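Local coordinates for protein phosphoribosylaminoimidazole carboxylase, ATPase subunit (Bacillus anthracis, PDB 3V4S) that probably catalyses the ATP-dependent carboxylation of aminoimidazole ribonucleotide to its N5-carboxy form, a step of purine biosynthesis, as an ATP-grasp enzyme, at residues E82-D87 against K109-F114; K153-G158 against A182-L187; E235-K240 against G268-N273. All coordinates share one frame; numbering follows the deposited sequence.

Contact 1 (E82-D87 against K109-F114). With MG (magnesium ion), chain H; ATP (adenosine-5'-triphosphate), chain F.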
loop_
_atom_site.group_PDB
_atom_site.type_symbol
_atom_site.label_atom_id
_atom_site.label_comp_id
_atom_site.label_asym_id
_atom_site.label_seq_id
_atom_site.Cartn_x
_atom_site.Cartn_y
_atom_site.Cartn_z
ATOM N N GLU B 82 0.679 5.879 18.408
ATOM C CA GLU B 82 -0.532 5.420 17.769
ATOM C C GLU B 82 -1.518 5.063 18.874
ATOM O O GLU B 82 -2.708 4.870 18.625
ATOM C CB GLU B 82 -0.236 4.215 16.877
ATOM C CG GLU B 82 0.288 2.993 17.610
ATOM C CD GLU B 82 -0.789 1.962 17.900
ATOM O OE1 GLU B 82 -1.561 1.608 16.984
ATOM O OE2 GLU B 82 -0.868 1.479 19.045
ATOM N N PHE B 83 -0.985 4.963 20.094
ATOM C CA PHE B 83 -1.763 4.658 21.294
ATOM C C PHE B 83 -2.206 5.985 21.897
ATOM O O PHE B 83 -1.379 6.780 22.348
ATOM C CB PHE B 83 -0.933 3.835 22.294
ATOM C CG PHE B 83 -1.745 3.217 23.398
ATOM C CD1 PHE B 83 -1.730 3.761 24.679
ATOM C CD2 PHE B 83 -2.532 2.090 23.159
ATOM C CE1 PHE B 83 -2.487 3.194 25.701
ATOM C CE2 PHE B 83 -3.288 1.518 24.175
ATOM C CZ PHE B 83 -3.267 2.072 25.450
ATOM N N GLU B 84 -3.512 6.224 21.871
ATOM C CA GLU B 84 -4.067 7.519 22.248
ATOM C C GLU B 84 -4.165 7.714 23.759
ATOM O O GLU B 84 -4.392 8.830 24.227
ATOM C CB GLU B 84 -5.436 7.717 21.605
ATOM C CG GLU B 84 -5.663 9.137 21.134
ATOM C CD GLU B 84 -7.062 9.625 21.423
ATOM O OE1 GLU B 84 -8.007 9.167 20.742
ATOM O OE2 GLU B 84 -7.200 10.480 22.333
ATOM N N ASN B 85 -4.002 6.628 24.514
ATOM C CA ASN B 85 -4.019 6.686 25.978
ATOM C C ASN B 85 -2.641 6.475 26.614
ATOM O O ASN B 85 -2.504 5.794 27.628
ATOM C CB ASN B 85 -5.063 5.711 26.551
ATOM C CG ASN B 85 -6.467 6.302 26.573
ATOM O OD1 ASN B 85 -6.655 7.485 26.856
ATOM N ND2 ASN B 85 -7.459 5.473 26.280
ATOM N N ILE B 86 -1.622 7.053 25.993
ATOM C CA ILE B 86 -0.283 7.081 26.567
ATOM C C ILE B 86 -0.221 8.242 27.567
ATOM O O ILE B 86 -0.845 9.285 27.351
ATOM C CB ILE B 86 0.817 7.171 25.469
ATOM C CG1 ILE B 86 2.212 7.382 26.068
ATOM C CG2 ILE B 86 0.525 8.280 24.468
ATOM C CD1 ILE B 86 2.793 6.160 26.744
ATOM N N ASP B 87 0.500 8.047 28.668
ATOM C CA ASP B 87 0.625 9.072 29.698
ATOM C C ASP B 87 1.283 10.328 29.131
ATOM O O ASP B 87 2.414 10.271 28.649
ATOM C CB ASP B 87 1.419 8.542 30.897
ATOM C CG ASP B 87 1.343 9.467 32.100
ATOM O OD1 ASP B 87 2.055 10.495 32.113
ATOM O OD2 ASP B 87 0.568 9.171 33.036
ATOM N N LYS B 109 -4.970 17.589 25.569
ATOM C CA LYS B 109 -6.268 18.227 25.367
ATOM C C LYS B 109 -7.341 17.264 24.856
ATOM O O LYS B 109 -8.500 17.361 25.275
ATOM C CB LYS B 109 -6.173 19.426 24.425
ATOM C CG LYS B 109 -5.389 20.612 24.954
ATOM C CD LYS B 109 -5.300 21.675 23.871
ATOM C CE LYS B 109 -4.241 22.705 24.195
ATOM N NZ LYS B 109 -4.160 23.698 23.095
ATOM N N THR B 110 -6.970 16.333 23.968
ATOM C CA THR B 110 -7.958 15.460 23.323
ATOM C C THR B 110 -8.287 14.211 24.146
ATOM O O THR B 110 -9.296 13.538 23.892
ATOM C CB THR B 110 -7.512 15.020 21.910
ATOM O OG1 THR B 110 -6.273 14.316 22.009
ATOM C CG2 THR B 110 -7.334 16.212 21.000
ATOM N N GLN B 111 -7.417 13.904 25.108
ATOM C CA GLN B 111 -7.550 12.770 26.024
ATOM C C GLN B 111 -8.589 12.926 27.114
ATOM O O GLN B 111 -8.948 11.951 27.771
ATOM C CB GLN B 111 -6.242 12.587 26.776
ATOM C CG GLN B 111 -5.343 11.511 26.237
ATOM C CD GLN B 111 -4.105 11.356 27.100
ATOM O OE1 GLN B 111 -3.865 12.145 28.026
ATOM N NE2 GLN B 111 -3.303 10.346 26.792
ATOM N N ASN B 112 -8.998 14.162 27.371
ATOM C CA ASN B 112 -9.966 14.445 28.423
ATOM C C ASN B 112 -11.144 15.192 27.811
ATOM O O ASN B 112 -10.957 16.245 27.202
ATOM C CB ASN B 112 -9.307 15.225 29.562
ATOM C CG ASN B 112 -10.292 15.620 30.650
ATOM O OD1 ASN B 112 -11.379 16.135 30.373
ATOM N ND2 ASN B 112 -9.912 15.388 31.895
ATOM N N ARG B 113 -12.344 14.636 27.954
ATOM C CA ARG B 113 -13.522 15.154 27.255
ATOM C C ARG B 113 -13.857 16.580 27.652
ATOM O O ARG B 113 -14.311 17.368 26.817
ATOM C CB ARG B 113 -14.744 14.276 27.480
ATOM C CG ARG B 113 -14.652 12.881 26.900
ATOM C CD ARG B 113 -16.028 12.237 26.932
ATOM N NE ARG B 113 -15.980 10.820 26.578
ATOM C CZ ARG B 113 -15.989 10.360 25.329
ATOM N NH1 ARG B 113 -16.059 11.208 24.302
ATOM N NH2 ARG B 113 -15.936 9.052 25.105
ATOM N N PHE B 114 -13.634 16.907 28.927
ATOM C CA PHE B 114 -13.872 18.260 29.424
ATOM C C PHE B 114 -12.905 19.258 28.792
ATOM O O PHE B 114 -13.338 20.291 28.271
ATOM C CB PHE B 114 -13.782 18.303 30.959
ATOM C CG PHE B 114 -14.135 19.645 31.561
ATOM C CD1 PHE B 114 -15.462 20.071 31.626
ATOM C CD2 PHE B 114 -13.141 20.467 32.087
ATOM C CE1 PHE B 114 -15.787 21.300 32.191
ATOM C CE2 PHE B 114 -13.461 21.698 32.658
ATOM C CZ PHE B 114 -14.785 22.108 32.714
HETATM MG MG MG H . -10.744 12.791 22.198
HETATM P PG ATP F . -14.780 5.968 20.102
HETATM O O1G ATP F . -14.908 6.701 18.790
HETATM O O2G ATP F . -14.754 4.457 20.005
HETATM O O3G ATP F . -13.715 6.532 21.000
HETATM P PB ATP F . -16.425 6.870 22.318
HETATM O O1B ATP F . -16.365 5.722 23.284
HETATM O O2B ATP F . -15.620 8.104 22.571
HETATM O O3B ATP F . -16.218 6.295 20.806
HETATM P PA ATP F . -18.479 8.701 21.500
HETATM O O1A ATP F . -17.725 8.839 20.196
HETATM O O2A ATP F . -18.592 9.887 22.423
HETATM O O3A ATP F . -17.953 7.399 22.312
HETATM O "O5'" ATP F . -19.954 8.190 21.161
HETATM C "C5'" ATP F . -20.130 6.965 20.453
HETATM C "C4'" ATP F . -21.402 7.136 19.637
HETATM O "O4'" ATP F . -22.512 7.433 20.507
HETATM C "C3'" ATP F . -21.325 8.321 18.679
HETATM O "O3'" ATP F . -20.611 8.057 17.457
HETATM C "C2'" ATP F . -22.796 8.673 18.513
HETATM O "O2'" ATP F . -23.422 7.829 17.543
HETATM C "C1'" ATP F . -23.389 8.388 19.898
HETATM N N9 ATP F . -23.402 9.663 20.664
HETATM C C8 ATP F . -22.443 10.103 21.512
HETATM N N7 ATP F . -22.761 11.326 22.008
HETATM C C5 ATP F . -23.954 11.686 21.488
HETATM C C6 ATP F . -24.879 12.842 21.593
HETATM N N6 ATP F . -24.603 13.905 22.386
HETATM N N1 ATP F . -26.026 12.803 20.867
HETATM C C2 ATP F . -26.347 11.764 20.068
HETATM N N3 ATP F . -25.552 10.692 19.926
HETATM C C4 ATP F . -24.371 10.587 20.597
HETATM O O HOH W 1 -10.123 10.756 21.928
HETATM O O HOH W 2 -8.619 9.012 28.076
HETATM O O HOH W 3 -12.587 12.268 23.344
#

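Contact 2 (K153-G158 against A182-L187). With ATP (adenosine-5'-triphosphate), chain F.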
loop_
_atom_site.group_PDB
_atom_site.type_symbol
_atom_site.label_atom_id
_atom_site.label_comp_id
_atom_site.label_asym_id
_atom_site.label_seq_id
_atom_site.Cartn_x
_atom_site.Cartn_y
_atom_site.Cartn_z
ATOM N N LYS B 153 -20.870 10.721 29.904
ATOM C CA LYS B 153 -19.647 10.106 29.369
ATOM C C LYS B 153 -18.519 10.331 30.362
ATOM O O LYS B 153 -18.341 11.455 30.831
ATOM C CB LYS B 153 -19.226 10.801 28.054
ATOM C CG LYS B 153 -20.271 10.873 26.942
ATOM C CD LYS B 153 -19.660 11.476 25.672
ATOM C CE LYS B 153 -20.661 11.372 24.524
ATOM N NZ LYS B 153 -20.170 12.006 23.268
ATOM N N THR B 154 -17.726 9.293 30.637
ATOM C CA THR B 154 -16.494 9.462 31.420
ATOM C C THR B 154 -15.554 10.402 30.697
ATOM O O THR B 154 -15.432 10.332 29.467
ATOM C CB THR B 154 -15.764 8.124 31.667
ATOM O OG1 THR B 154 -15.302 7.580 30.417
ATOM C CG2 THR B 154 -16.687 7.135 32.340
ATOM N N THR B 155 -14.883 11.281 31.442
ATOM C CA THR B 155 -13.986 12.255 30.805
ATOM C C THR B 155 -12.709 11.619 30.238
ATOM O O THR B 155 -12.106 12.167 29.310
ATOM C CB THR B 155 -13.597 13.411 31.739
ATOM O OG1 THR B 155 -13.066 12.884 32.956
ATOM C CG2 THR B 155 -14.815 14.330 32.023
ATOM N N THR B 156 -12.306 10.477 30.787
ATOM C CA THR B 156 -11.134 9.768 30.277
ATOM C C THR B 156 -11.404 8.269 30.062
ATOM O O THR B 156 -12.371 7.715 30.605
ATOM C CB THR B 156 -9.897 9.941 31.191
ATOM O OG1 THR B 156 -10.191 9.427 32.497
ATOM C CG2 THR B 156 -9.471 11.429 31.289
ATOM N N GLY B 157 -10.554 7.632 29.249
ATOM C CA GLY B 157 -10.559 6.174 29.083
ATOM C C GLY B 157 -11.674 5.569 28.248
ATOM O O GLY B 157 -11.695 4.354 28.026
ATOM N N GLY B 158 -12.613 6.398 27.800
ATOM C CA GLY B 158 -13.764 5.910 27.032
ATOM C C GLY B 158 -13.410 5.551 25.593
ATOM O O GLY B 158 -12.649 6.264 24.935
ATOM N N ALA B 182 -18.431 5.908 39.655
ATOM C CA ALA B 182 -17.247 5.181 39.198
ATOM C C ALA B 182 -16.172 6.083 38.574
ATOM O O ALA B 182 -14.972 5.789 38.676
ATOM C CB ALA B 182 -17.654 4.065 38.243
ATOM N N ALA B 183 -16.578 7.192 37.953
ATOM C CA ALA B 183 -15.618 8.052 37.242
ATOM C C ALA B 183 -16.097 9.490 37.050
ATOM O O ALA B 183 -17.291 9.744 37.022
ATOM C CB ALA B 183 -15.277 7.445 35.883
ATOM N N GLU B 184 -15.154 10.422 36.922
ATOM C CA GLU B 184 -15.472 11.776 36.477
ATOM C C GLU B 184 -16.089 11.698 35.081
ATOM O O GLU B 184 -15.643 10.913 34.223
ATOM C CB GLU B 184 -14.228 12.650 36.463
ATOM C CG GLU B 184 -14.496 14.094 36.086
ATOM C CD GLU B 184 -13.223 14.893 35.950
ATOM O OE1 GLU B 184 -12.479 14.676 34.973
ATOM O OE2 GLU B 184 -12.968 15.747 36.818
ATOM N N CYS B 185 -17.139 12.491 34.878
ATOM C CA CYS B 185 -17.925 12.443 33.659
ATOM C C CYS B 185 -18.294 13.845 33.222
ATOM O O CYS B 185 -18.141 14.793 33.992
ATOM C CB CYS B 185 -19.234 11.705 33.924
ATOM S SG CYS B 185 -19.149 9.925 34.221
ATOM N N ILE B 186 -18.780 13.962 31.986
ATOM C CA ILE B 186 -19.532 15.127 31.572
ATOM C C ILE B 186 -20.905 14.626 31.185
ATOM O O ILE B 186 -21.050 13.521 30.621
ATOM C CB ILE B 186 -18.916 15.912 30.367
ATOM C CG1 ILE B 186 -18.544 14.989 29.191
ATOM C CG2 ILE B 186 -17.711 16.741 30.797
ATOM C CD1 ILE B 186 -18.293 15.735 27.886
ATOM N N LEU B 187 -21.916 15.413 31.526
ATOM C CA LEU B 187 -23.221 15.231 30.940
ATOM C C LEU B 187 -23.362 16.224 29.791
ATOM O O LEU B 187 -23.022 17.396 29.932
ATOM C CB LEU B 187 -24.334 15.426 31.963
ATOM C CG LEU B 187 -25.748 15.078 31.461
ATOM C CD1 LEU B 187 -25.918 13.572 31.364
ATOM C CD2 LEU B 187 -26.821 15.676 32.379
HETATM P PG ATP F . -14.780 5.968 20.102
HETATM O O1G ATP F . -14.908 6.701 18.790
HETATM O O2G ATP F . -14.754 4.457 20.005
HETATM O O3G ATP F . -13.715 6.532 21.000
HETATM P PB ATP F . -16.425 6.870 22.318
HETATM O O1B ATP F . -16.365 5.722 23.284
HETATM O O2B ATP F . -15.620 8.104 22.571
HETATM O O3B ATP F . -16.218 6.295 20.806
HETATM P PA ATP F . -18.479 8.701 21.500
HETATM O O1A ATP F . -17.725 8.839 20.196
HETATM O O2A ATP F . -18.592 9.887 22.423
HETATM O O3A ATP F . -17.953 7.399 22.312
HETATM O "O5'" ATP F . -19.954 8.190 21.161
HETATM C "C5'" ATP F . -20.130 6.965 20.453
HETATM C "C4'" ATP F . -21.402 7.136 19.637
HETATM O "O4'" ATP F . -22.512 7.433 20.507
HETATM C "C3'" ATP F . -21.325 8.321 18.679
HETATM O "O3'" ATP F . -20.611 8.057 17.457
HETATM C "C2'" ATP F . -22.796 8.673 18.513
HETATM O "O2'" ATP F . -23.422 7.829 17.543
HETATM C "C1'" ATP F . -23.389 8.388 19.898
HETATM N N9 ATP F . -23.402 9.663 20.664
HETATM C C8 ATP F . -22.443 10.103 21.512
HETATM N N7 ATP F . -22.761 11.326 22.008
HETATM C C5 ATP F . -23.954 11.686 21.488
HETATM C C6 ATP F . -24.879 12.842 21.593
HETATM N N6 ATP F . -24.603 13.905 22.386
HETATM N N1 ATP F . -26.026 12.803 20.867
HETATM C C2 ATP F . -26.347 11.764 20.068
HETATM N N3 ATP F . -25.552 10.692 19.926
HETATM C C4 ATP F . -24.371 10.587 20.597
HETATM O O HOH W 4 -13.179 9.695 33.583
#

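Contact 3 (E235-K240 against G268-N273). With ATP (adenosine-5'-triphosphate), chain F.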
loop_
_atom_site.group_PDB
_atom_site.type_symbol
_atom_site.label_atom_id
_atom_site.label_comp_id
_atom_site.label_asym_id
_atom_site.label_seq_id
_atom_site.Cartn_x
_atom_site.Cartn_y
_atom_site.Cartn_z
ATOM N N GLU B 235 -23.206 19.264 -0.751
ATOM C CA GLU B 235 -21.952 19.971 -1.004
ATOM C C GLU B 235 -21.687 21.048 0.060
ATOM O O GLU B 235 -20.548 21.242 0.476
ATOM C CB GLU B 235 -21.955 20.568 -2.420
ATOM C CG GLU B 235 -20.739 21.417 -2.778
ATOM C CD GLU B 235 -19.507 20.607 -3.151
ATOM O OE1 GLU B 235 -18.894 20.910 -4.199
ATOM O OE2 GLU B 235 -19.134 19.678 -2.404
ATOM N N GLU B 236 -22.748 21.726 0.499
ATOM C CA GLU B 236 -22.646 22.759 1.541
ATOM C C GLU B 236 -22.130 22.201 2.862
ATOM O O GLU B 236 -21.247 22.794 3.471
ATOM C CB GLU B 236 -23.990 23.461 1.783
ATOM C CG GLU B 236 -24.390 24.469 0.715
ATOM C CD GLU B 236 -25.306 23.894 -0.355
ATOM O OE1 GLU B 236 -25.526 22.658 -0.397
ATOM O OE2 GLU B 236 -25.819 24.699 -1.166
ATOM N N LEU B 237 -22.686 21.073 3.305
ATOM C CA LEU B 237 -22.216 20.444 4.538
ATOM C C LEU B 237 -20.735 20.071 4.454
ATOM O O LEU B 237 -20.000 20.306 5.404
ATOM C CB LEU B 237 -23.048 19.219 4.917
ATOM C CG LEU B 237 -24.182 19.345 5.938
ATOM C CD1 LEU B 237 -24.733 17.968 6.260
ATOM C CD2 LEU B 237 -23.740 20.044 7.214
ATOM N N SER B 238 -20.312 19.511 3.312
ATOM C CA SER B 238 -18.915 19.100 3.109
ATOM C C SER B 238 -17.952 20.256 3.270
ATOM O O SER B 238 -16.979 20.145 4.006
ATOM C CB SER B 238 -18.697 18.459 1.723
ATOM O OG SER B 238 -19.539 17.337 1.561
ATOM N N GLN B 239 -18.221 21.360 2.573
ATOM C CA GLN B 239 -17.385 22.559 2.670
ATOM C C GLN B 239 -17.335 23.062 4.115
ATOM O O GLN B 239 -16.293 23.557 4.586
ATOM C CB GLN B 239 -17.899 23.672 1.733
ATOM C CG GLN B 239 -17.926 23.290 0.252
ATOM C CD GLN B 239 -18.644 24.327 -0.623
ATOM O OE1 GLN B 239 -19.633 24.938 -0.209
ATOM N NE2 GLN B 239 -18.139 24.526 -1.838
ATOM N N LYS B 240 -18.456 22.924 4.815
ATOM C CA LYS B 240 -18.520 23.331 6.214
ATOM C C LYS B 240 -17.686 22.384 7.084
ATOM O O LYS B 240 -16.823 22.827 7.841
ATOM C CB LYS B 240 -19.957 23.398 6.721
ATOM C CG LYS B 240 -20.050 24.182 8.028
ATOM C CD LYS B 240 -21.367 23.965 8.745
ATOM C CE LYS B 240 -22.397 24.998 8.337
ATOM N NZ LYS B 240 -23.664 24.685 9.045
ATOM N N GLY B 268 -28.648 21.417 8.675
ATOM C CA GLY B 268 -27.309 21.674 8.147
ATOM C C GLY B 268 -26.315 22.238 9.145
ATOM O O GLY B 268 -25.272 22.757 8.759
ATOM N N GLU B 269 -26.636 22.146 10.430
ATOM C CA GLU B 269 -25.694 22.522 11.484
ATOM C C GLU B 269 -24.760 21.345 11.808
ATOM O O GLU B 269 -25.173 20.183 11.734
ATOM C CB GLU B 269 -26.452 22.963 12.734
ATOM C CG GLU B 269 -27.106 24.334 12.616
ATOM C CD GLU B 269 -26.125 25.467 12.844
ATOM O OE1 GLU B 269 -25.564 25.551 13.959
ATOM O OE2 GLU B 269 -25.915 26.276 11.914
ATOM N N ILE B 270 -23.508 21.653 12.146
ATOM C CA ILE B 270 -22.525 20.639 12.544
ATOM C C ILE B 270 -22.032 20.835 13.994
ATOM O O ILE B 270 -21.551 21.917 14.359
ATOM C CB ILE B 270 -21.309 20.612 11.580
ATOM C CG1 ILE B 270 -21.690 19.945 10.251
ATOM C CG2 ILE B 270 -20.129 19.892 12.212
ATOM C CD1 ILE B 270 -20.667 20.144 9.148
ATOM N N TYR B 271 -22.168 19.778 14.799
ATOM C CA TYR B 271 -21.614 19.721 16.154
ATOM C C TYR B 271 -20.368 18.841 16.175
ATOM O O TYR B 271 -20.377 17.753 15.598
ATOM C CB TYR B 271 -22.657 19.163 17.124
ATOM C CG TYR B 271 -23.828 20.094 17.307
ATOM C CD1 TYR B 271 -24.990 19.940 16.545
ATOM C CD2 TYR B 271 -23.762 21.156 18.212
ATOM C CE1 TYR B 271 -26.063 20.809 16.693
ATOM C CE2 TYR B 271 -24.829 22.035 18.369
ATOM C CZ TYR B 271 -25.975 21.853 17.607
ATOM O OH TYR B 271 -27.041 22.710 17.752
ATOM N N ILE B 272 -19.301 19.329 16.804
ATOM C CA ILE B 272 -18.103 18.538 16.994
ATOM C C ILE B 272 -18.341 17.573 18.158
ATOM O O ILE B 272 -18.689 18.007 19.268
ATOM C CB ILE B 272 -16.862 19.404 17.279
ATOM C CG1 ILE B 272 -16.717 20.547 16.255
ATOM C CG2 ILE B 272 -15.612 18.537 17.254
ATOM C CD1 ILE B 272 -16.692 20.105 14.799
ATOM N N ASN B 273 -18.183 16.276 17.895
ATOM C CA ASN B 273 -18.396 15.241 18.913
ATOM C C ASN B 273 -17.121 14.976 19.702
ATOM O O ASN B 273 -17.137 14.994 20.947
ATOM C CB ASN B 273 -18.943 13.945 18.292
ATOM C CG ASN B 273 -19.048 12.798 19.302
ATOM O OD1 ASN B 273 -19.618 12.949 20.378
ATOM N ND2 ASN B 273 -18.538 11.634 18.930
HETATM P PG ATP F . -14.780 5.968 20.102
HETATM O O1G ATP F . -14.908 6.701 18.790
HETATM O O2G ATP F . -14.754 4.457 20.005
HETATM O O3G ATP F . -13.715 6.532 21.000
HETATM P PB ATP F . -16.425 6.870 22.318
HETATM O O1B ATP F . -16.365 5.722 23.284
HETATM O O2B ATP F . -15.620 8.104 22.571
HETATM O O3B ATP F . -16.218 6.295 20.806
HETATM P PA ATP F . -18.479 8.701 21.500
HETATM O O1A ATP F . -17.725 8.839 20.196
HETATM O O2A ATP F . -18.592 9.887 22.423
HETATM O O3A ATP F . -17.953 7.399 22.312
HETATM O "O5'" ATP F . -19.954 8.190 21.161
HETATM C "C5'" ATP F . -20.130 6.965 20.453
HETATM C "C4'" ATP F . -21.402 7.136 19.637
HETATM O "O4'" ATP F . -22.512 7.433 20.507
HETATM C "C3'" ATP F . -21.325 8.321 18.679
HETATM O "O3'" ATP F . -20.611 8.057 17.457
HETATM C "C2'" ATP F . -22.796 8.673 18.513
HETATM O "O2'" ATP F . -23.422 7.829 17.543
HETATM C "C1'" ATP F . -23.389 8.388 19.898
HETATM N N9 ATP F . -23.402 9.663 20.664
HETATM C C8 ATP F . -22.443 10.103 21.512
HETATM N N7 ATP F . -22.761 11.326 22.008
HETATM C C5 ATP F . -23.954 11.686 21.488
HETATM C C6 ATP F . -24.879 12.842 21.593
HETATM N N6 ATP F . -24.603 13.905 22.386
HETATM N N1 ATP F . -26.026 12.803 20.867
HETATM C C2 ATP F . -26.347 11.764 20.068
HETATM N N3 ATP F . -25.552 10.692 19.926
HETATM C C4 ATP F . -24.371 10.587 20.597
HETATM O O HOH W 5 -22.894 24.309 12.259
#

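Contact 1 (E82-D87 against K109-F114)
Gln111 reaches into the bend of the 82-87 loop, and its carboxamide nitrogen is held there by two backbone carbonyls. NE2 gives one hydrogen to Glu84 O at 3.2 Å in a nearly straight bond (165°), and the other to Ile86 O at 2.7 Å with more bend (144°). Both oxygens lie close to the plane of the amide, so the pair fixes the rotation of the flat group. The chain runs extended beyond CG (chi2 -177°), which carries NE2 to the loop and leaves CG against Glu84 O. Because the two carbonyls belong to residues on either side of Asn85, the amide clasps the turn across its backbone.

Water-mediated links form a second layer. One water donates to Asn85 OD1 at 2.8 Å and also to Gln111 O, bridging the segments beside the amide. Another donates to Glu84 OE1 at 2.9 Å and is itself a ligand of the magnesium ion, which places Glu84 in the metal's second shell. The Glu84 and Thr110 side chains cross at about a right angle, Glu84 OE2 4.0 Å from Thr110 OG1.

Metal and nucleotide bonds come from the 109-114 side. Thr110 O binds magnesium directly at 2.4 Å; Glu116, Leu275 O, that water and a second one are further ligands. Three residues on, Arg113 sends NH2 to ATP O2B at 2.7 Å, almost straight, with the phosphate at the edge of the guanidinium. Its NE goes to Thr154 O and its NH1 makes a salt bridge to Glu274, so the group is braced on several sides. Here the loop between strand 78-81 and helix 88-97 meets the junction of helices 105-110 and 113-123, at the phosphate and magnesium end of the nucleotide site of this ATP-grasp enzyme.

Contact 2 (K153-G158 against A182-L187)
Three groups converge on Glu184 O: Thr155 N donates to it at 2.9 Å, a water donates at 2.8 Å, and Thr154 CA brings a C-H to it at 3.3 Å. The same water accepts from Thr156 N, so the carbonyl ties down both Thr155 and, through the water, Thr156, where strand 150-154 gives way to a loop. This is the end of an antiparallel strand pair in the four-stranded sheet of the ATP-grasp domain. The loop that follows is the glycine-rich one, whose later residues Asp160 and Gly161 give backbone N-H groups to ATP.

The ladder itself is short. Lys153 and Ile186 form the hydrogen-bonded pair, Ile186 N donating to Lys153 O at 2.8 Å and Lys153 N returning the bond to Ile186 O. Thr154 and Cys185 are the non-hydrogen-bonded pair beside it, their side chains diverging, with the sulphur lying near Thr154 CA.

Past the ladder, Thr155 turns its hydroxyl to Glu184 and donates to OE1 at 2.8 Å, using the lone pair on the side away from OE2. Glu184 can meet it because its chain is extended, CG anti to the backbone N (chi1 -177°); OE2 is taken by Gln134 NE2, so both carboxylate oxygens have partners. The methyl CG2 of Thr155 lies on the Cys185 backbone and on Ile186 CG2, while Thr154 CG2 rests on Ala183 CB.

Lys153 leaves the sheet on the face it shares with Ile186, which is covered by helix 113-123. Its long chain, extended beyond CG, carries the ammonium to the nucleotide and to Glu188. There NZ spans base and phosphate, with bonds of 2.8 Å to ATP O2A and 3.0 Å to ATP N7.

Contact 3 (E235-K240 against G268-N273)
Lys240 and Leu237, one turn apart on helix 235-251, meet Gly268 and Ile270 where a turn runs into strand 270-276. The polar link is a hydrogen bond from Lys240 NZ to Gly268 O; at 2.5 Å it is modelled unusually short, and the exact distance deserves caution. Leu237 CD2 touches the same carbonyl oxygen and packs against Ile270 CD1 at 3.6 Å, the two side chains crossing at a slant. The aliphatic part of Lys240 slides past Ile270 in the opposite sense, its CD 3.9 Å from Ile270 CD1, so Ile270 CD1 is touched by both helix side chains, from directions roughly at right angles.

Lys240 sets out with CG anti to the backbone N (chi1 -164°) and then bends at chi3 (-91°), which brings the ammonium over to Gly268 O. Glu269 OE2 adds only a long salt bridge to NZ at 4.0 Å. A water accepts from Ile270 N at 2.7 Å and, weakly, from Lys240 NZ. Gly268 has a positive phi (80°), a backbone shape that glycine readily takes, as the chain turns into the strand.

Farther out, Thr234 OG1 accepts from Leu237 N at the helix start. At the other end of the strand segment Asn273 ND2 donates to ATP O1A and to Glu261 OE1, a magnesium ligand. Strand 270-276 runs beside strand 256-264 in the large antiparallel sheet, and helix 235-251 lies against it: Ile270 fits among Met262 of that neighbouring strand and Ala241 and Tyr244 of the helix.

How the contacts relate
Along the chain the three contacts follow in series, none nested in or crossing another. Contact 1 closes a mainly helical loop in which helices 88-97 and 105-110 intervene. Contact 2 closes a loop holding strand 164-167, of the four-stranded sheet, and helix 173-182. Contact 3 encloses most of helix 235-251 and then strand 256-264, which belongs to the large sheet. Contacts 1 and 2 meet directly, Arg113 N lying 2.8 Å from Thr155 O, probably a hydrogen bond that joins the start of helix 113-123 to the end of strand 150-154. Contact 3 is centred about 26 Å from contact 2, yet Asn273 brings it back to Lys153. All three reach the one ATP.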